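PDB 3VXJ: DyP, which binds heme b and probably acts as a peroxidase that decolorises dyes. Local coordinates for residues Y334-S339 with T348-G353. Numbering follows the deposited sequence.
Sequences YGPETS and TAQDRG
The ring of Tyr-334 lies flat against the backbone of Arg-352 and Gly-353: the amide N of Gly-353 sits 3.4 Å above the ring plane, over the ring centre, with the carbonyl carbon of Arg-352 nearer the rim. At the ring's edge stands the carboxylate of Asp-351, its plane turned 79° from the ring, and OD1 accepts a hydrogen bond from the Tyr-334 OH at 2.6 Å, on its syn side. CG of Tyr-334 lies between its own N and carbonyl carbon (chi1 79°), which folds the ring back across the neighbouring chain. Gly-353, with no side chain, lets the ring come down on its backbone, Tyr-334 CE2 lying 3.5 Å from Gly-353 CA. The guanidinium of Arg-352 is a second plate. Thr-338 OG1 lies 3.1 Å above one face, toward the rim, too poorly angled to take a hydrogen bond from NE, while the carbonyl of Pro-336 meets the edge: NE donates to Pro-336 O at 2.8 Å, almost perfectly straight (178°) and in the guanidinium plane. The chain, bent at chi3, brings NH2 to Glu-337 O, a weak bond of 3.1 Å; NH1 forms a salt bridge with Glu-342. Further out, Pro-336 CG packs on the side chain of Gln-350. Next to the ring, paired backbone hydrogen bonds between Tyr-334 and Gly-353 close the excursion that carries helix 340-345 between antiparallel strands 328-334 and 353-360 of a ferredoxin-like sheet. The chemistry implies a division of labour: the straight bond to Pro-336 O, helped by the weak one, orients a buried cation whose charge Glu-342 probably offsets, while the Tyr-334 hydroxyl, donating to Asp-351, would accept from His-222 NE2, linking Asp-351 to strand 216-225.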
# COMPACT_ATOMS: atom_id res chain seq x y z
N TYR A 334 -2.82 0.86 11.80
CA TYR A 334 -3.14 0.08 13.00
C TYR A 334 -2.55 0.75 14.22
O TYR A 334 -1.59 1.52 14.13
CB TYR A 334 -2.65 -1.37 12.89
CG TYR A 334 -1.18 -1.57 13.17
CD1 TYR A 334 -0.71 -1.78 14.47
CD2 TYR A 334 -0.25 -1.58 12.13
CE1 TYR A 334 0.65 -1.95 14.73
CE2 TYR A 334 1.12 -1.76 12.38
CZ TYR A 334 1.56 -1.95 13.68
OH TYR A 334 2.91 -2.13 13.88
N GLY A 335 -3.14 0.43 15.37
CA GLY A 335 -2.60 0.85 16.65
C GLY A 335 -3.26 2.09 17.18
O GLY A 335 -4.03 2.75 16.47
N PRO A 336 -2.97 2.43 18.44
CA PRO A 336 -3.60 3.56 19.12
C PRO A 336 -3.08 4.90 18.62
O PRO A 336 -2.00 4.98 18.02
CB PRO A 336 -3.19 3.35 20.58
CG PRO A 336 -1.87 2.66 20.48
CD PRO A 336 -2.00 1.74 19.31
N GLU A 337 -3.85 5.94 18.89
CA GLU A 337 -3.39 7.30 18.66
C GLU A 337 -2.15 7.60 19.48
O GLU A 337 -1.90 6.96 20.52
CB GLU A 337 -4.52 8.29 18.99
CG GLU A 337 -5.69 8.18 18.01
CD GLU A 337 -5.27 8.55 16.60
OE1 GLU A 337 -5.17 9.76 16.33
OE2 GLU A 337 -5.05 7.64 15.77
N THR A 338 -1.35 8.54 18.99
CA THR A 338 -0.14 8.94 19.67
C THR A 338 -0.51 9.97 20.73
O THR A 338 -1.06 11.03 20.42
CB THR A 338 0.91 9.49 18.67
OG1 THR A 338 1.13 8.54 17.61
CG2 THR A 338 2.23 9.75 19.36
N SER A 339 -0.22 9.63 21.98
CA SER A 339 -0.58 10.48 23.12
C SER A 339 0.24 11.77 23.16
O SER A 339 1.30 11.87 22.54
CB SER A 339 -0.41 9.71 24.44
OG SER A 339 0.95 9.52 24.76
N THR A 348 8.59 6.78 20.75
CA THR A 348 7.51 5.80 20.63
C THR A 348 7.39 4.92 21.88
O THR A 348 8.38 4.36 22.34
CB THR A 348 7.72 4.91 19.39
OG1 THR A 348 7.50 5.68 18.21
CG2 THR A 348 6.77 3.71 19.38
N ALA A 349 6.17 4.80 22.38
CA ALA A 349 5.85 3.95 23.53
C ALA A 349 4.78 2.90 23.23
O ALA A 349 4.47 2.06 24.07
CB ALA A 349 5.43 4.80 24.72
N GLN A 350 4.20 2.96 22.03
CA GLN A 350 3.16 2.02 21.65
C GLN A 350 3.36 1.57 20.21
O GLN A 350 3.91 2.31 19.40
CB GLN A 350 1.77 2.64 21.80
CG GLN A 350 1.52 3.27 23.17
CD GLN A 350 0.10 3.72 23.38
OE1 GLN A 350 -0.22 4.91 23.27
NE2 GLN A 350 -0.78 2.77 23.69
N ASP A 351 2.93 0.34 19.92
CA ASP A 351 3.00 -0.24 18.60
C ASP A 351 1.86 0.30 17.74
O ASP A 351 0.69 0.07 18.02
CB ASP A 351 2.92 -1.77 18.72
CG ASP A 351 3.07 -2.49 17.38
OD1 ASP A 351 3.58 -1.88 16.43
OD2 ASP A 351 2.66 -3.67 17.30
N ARG A 352 2.23 1.03 16.70
CA ARG A 352 1.29 1.55 15.71
C ARG A 352 1.99 1.57 14.36
O ARG A 352 3.22 1.57 14.27
CB ARG A 352 0.80 2.96 16.08
CG ARG A 352 1.91 4.01 16.14
CD ARG A 352 1.37 5.38 16.53
NE ARG A 352 0.78 5.39 17.87
CZ ARG A 352 1.46 5.59 19.01
NH1 ARG A 352 2.77 5.76 19.00
NH2 ARG A 352 0.81 5.59 20.16
N GLY A 353 1.21 1.62 13.28
CA GLY A 353 1.82 1.65 11.96
C GLY A 353 0.83 1.48 10.84
O GLY A 353 -0.30 1.98 10.91